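Local coordinates for sigma regulatory family protein-PP2C phosphatase (Chlamydia trachomatis serovar L2, PDB 6MAB) that is probably a membrane-bound phosphatase whose periplasmic sensor domain, the part given here, is thought to sense TCA-cycle intermediates, at residues Y72-L77 with S91-Q96. Numbering follows the deposited sequence.
Sequences YKEISL and SSRIEQ
Ser76 and Ser91 face each other as an antiparallel non-hydrogen-bonded pair, CA to CA 4.1 Å, where outermost strand 86-91 ends beside strand 74-80 in the five-stranded sheet, one of two antiparallel sheets in this periplasmic domain. The two sheets and long N-terminal helix are consistent with a double Cache sensor. Just past that pair, Ile75 and Ser92 are joined by two bonds: Ser92 N donates to Ile75 O, while Ile75 N gives a nearly straight bond (168°) to Ser92 OG, 2.9 Å away. Serine suits this place because its hydroxyl, set between its own N and carbonyl carbon (chi1 66°), stands in for a strand carbonyl as the chain turns off the sheet. Ile75 CG2 lies against that hydroxyl, and the isoleucine side chain also packs on Phe42 and Phe68 of two helices. Ser91 OG accepts from Arg93 N, an ST turn, and lies 2.7 Å from Ser76 OG. Ser76 OG donates to Glu74 OE2 on its anti side, so with Tyr101 OH two hydroxyls grip OE2 of the buried Glu74.

Glu74 is long enough to reach Arg93: CG is anti to the backbone N (chi1 178°) and the chain stays extended beyond it, crossing the arginine at about a right angle. Arginine suits this bridging place, its guanidinium serving two carboxylates, with Glu95 OE2 binding NE in the guanidinium plane. Lys73 CE lies over one face toward the rim, Gln96 CD over the centre of the opposite face. With carboxylate and guanidinium planes 65° apart, Glu74 OE1 meets Arg93 NH1 obliquely, in a 2.7 Å salt bridge whose hydrogen bond is weak.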
loop_
_atom_site.group_PDB
_atom_site.type_symbol
_atom_site.label_atom_id
_atom_site.label_comp_id
_atom_site.label_asym_id
_atom_site.label_seq_id
_atom_site.Cartn_x
_atom_site.Cartn_y
_atom_site.Cartn_z
ATOM N N TYR A 72 12.139 -9.506 -6.917
ATOM C CA TYR A 72 10.697 -9.402 -6.765
ATOM C C TYR A 72 10.185 -10.630 -6.038
ATOM O O TYR A 72 10.712 -11.730 -6.217
ATOM C CB TYR A 72 10.010 -9.286 -8.120
ATOM C CG TYR A 72 10.272 -7.961 -8.765
ATOM C CD1 TYR A 72 9.467 -6.875 -8.481
ATOM C CD2 TYR A 72 11.350 -7.777 -9.612
ATOM C CE1 TYR A 72 9.702 -5.649 -9.049
ATOM C CE2 TYR A 72 11.590 -6.543 -10.195
ATOM C CZ TYR A 72 10.759 -5.490 -9.903
ATOM O OH TYR A 72 10.983 -4.249 -10.434
ATOM N N LYS A 73 9.158 -10.450 -5.208
ATOM C CA LYS A 73 8.463 -11.627 -4.715
ATOM C C LYS A 73 7.762 -12.342 -5.860
ATOM O O LYS A 73 7.701 -13.575 -5.876
ATOM C CB LYS A 73 7.471 -11.242 -3.619
ATOM C CG LYS A 73 6.625 -12.431 -3.137
ATOM C CD LYS A 73 5.646 -12.044 -2.031
ATOM C CE LYS A 73 4.880 -13.262 -1.530
ATOM N NZ LYS A 73 5.634 -13.937 -0.455
ATOM N N GLU A 74 7.264 -11.586 -6.834
ATOM C CA GLU A 74 6.589 -12.158 -7.989
ATOM C C GLU A 74 6.593 -11.147 -9.114
ATOM O O GLU A 74 6.271 -9.975 -8.899
ATOM C CB GLU A 74 5.132 -12.532 -7.652
ATOM C CG GLU A 74 4.328 -13.107 -8.827
ATOM C CD GLU A 74 2.919 -13.537 -8.420
ATOM O OE1 GLU A 74 2.751 -13.894 -7.241
ATOM O OE2 GLU A 74 1.988 -13.515 -9.265
ATOM N N ILE A 75 6.924 -11.602 -10.312
ATOM C CA ILE A 75 6.540 -10.886 -11.515
ATOM C C ILE A 75 5.814 -11.864 -12.432
ATOM O O ILE A 75 6.321 -12.958 -12.706
ATOM C CB ILE A 75 7.756 -10.241 -12.207
ATOM C CG1 ILE A 75 7.312 -9.589 -13.497
ATOM C CG2 ILE A 75 8.826 -11.267 -12.485
ATOM C CD1 ILE A 75 8.326 -8.607 -14.019
ATOM N N SER A 76 4.600 -11.489 -12.865
ATOM C CA SER A 76 3.723 -12.376 -13.623
ATOM C C SER A 76 3.113 -11.669 -14.827
ATOM O O SER A 76 2.708 -10.513 -14.741
ATOM C CB SER A 76 2.577 -12.906 -12.745
ATOM O OG SER A 76 3.074 -13.747 -11.725
ATOM N N LEU A 77 3.034 -12.401 -15.934
ATOM C CA LEU A 77 2.226 -12.026 -17.078
ATOM C C LEU A 77 0.882 -12.708 -16.942
ATOM O O LEU A 77 0.808 -13.949 -16.916
ATOM C CB LEU A 77 2.877 -12.454 -18.382
ATOM C CG LEU A 77 4.062 -11.725 -18.966
ATOM C CD1 LEU A 77 4.418 -12.443 -20.273
ATOM C CD2 LEU A 77 3.705 -10.261 -19.199
ATOM N N SER A 91 5.224 -16.651 -14.914
ATOM C CA SER A 91 5.563 -16.061 -13.625
ATOM C C SER A 91 6.970 -16.455 -13.184
ATOM O O SER A 91 7.425 -17.578 -13.427
ATOM C CB SER A 91 4.576 -16.496 -12.541
ATOM O OG SER A 91 4.836 -15.789 -11.338
ATOM N N SER A 92 7.649 -15.519 -12.524
ATOM C CA SER A 92 8.867 -15.844 -11.791
ATOM C C SER A 92 8.590 -16.766 -10.618
ATOM O O SER A 92 9.532 -17.370 -10.093
ATOM C CB SER A 92 9.539 -14.569 -11.282
ATOM O OG SER A 92 8.734 -13.921 -10.316
ATOM N N ARG A 93 7.329 -16.858 -10.179
ATOM C CA ARG A 93 6.893 -17.811 -9.153
ATOM C C ARG A 93 6.248 -18.979 -9.877
ATOM O O ARG A 93 5.073 -18.918 -10.244
ATOM C CB ARG A 93 5.900 -17.189 -8.177
ATOM C CG ARG A 93 6.510 -16.452 -7.009
ATOM C CD ARG A 93 5.431 -15.740 -6.202
ATOM N NE ARG A 93 4.738 -16.604 -5.255
ATOM C CZ ARG A 93 3.635 -16.251 -4.595
ATOM N NH1 ARG A 93 3.084 -15.054 -4.785
ATOM N NH2 ARG A 93 3.075 -17.095 -3.747
ATOM N N ILE A 94 7.019 -20.054 -10.066
ATOM C CA ILE A 94 6.548 -21.164 -10.883
ATOM C C ILE A 94 5.236 -21.691 -10.334
ATOM O O ILE A 94 4.343 -22.103 -11.090
ATOM C CB ILE A 94 7.623 -22.266 -10.942
ATOM C CG1 ILE A 94 8.943 -21.689 -11.473
ATOM C CG2 ILE A 94 7.147 -23.456 -11.776
ATOM C CD1 ILE A 94 8.836 -20.963 -12.798
ATOM N N GLU A 95 5.101 -21.684 -9.006
ATOM C CA GLU A 95 3.924 -22.233 -8.351
ATOM C C GLU A 95 2.653 -21.454 -8.691
ATOM O O GLU A 95 1.548 -21.994 -8.546
ATOM C CB GLU A 95 4.162 -22.257 -6.834
ATOM C CG GLU A 95 4.293 -20.870 -6.158
ATOM C CD GLU A 95 5.738 -20.346 -6.041
ATOM O OE1 GLU A 95 6.624 -20.740 -6.839
ATOM O OE2 GLU A 95 5.984 -19.517 -5.133
ATOM N N GLN A 96 2.783 -20.204 -9.134
ATOM C CA GLN A 96 1.641 -19.391 -9.547
ATOM C C GLN A 96 1.188 -19.673 -10.970
ATOM O O GLN A 96 0.104 -19.231 -11.364
ATOM C CB GLN A 96 1.963 -17.896 -9.452
ATOM C CG GLN A 96 2.257 -17.391 -8.061
ATOM C CD GLN A 96 1.155 -17.709 -7.088
ATOM O OE1 GLN A 96 1.133 -18.794 -6.503
ATOM N NE2 GLN A 96 0.226 -16.773 -6.907
HETATM O O HOH W 1 9.991 -13.914 -8.236
#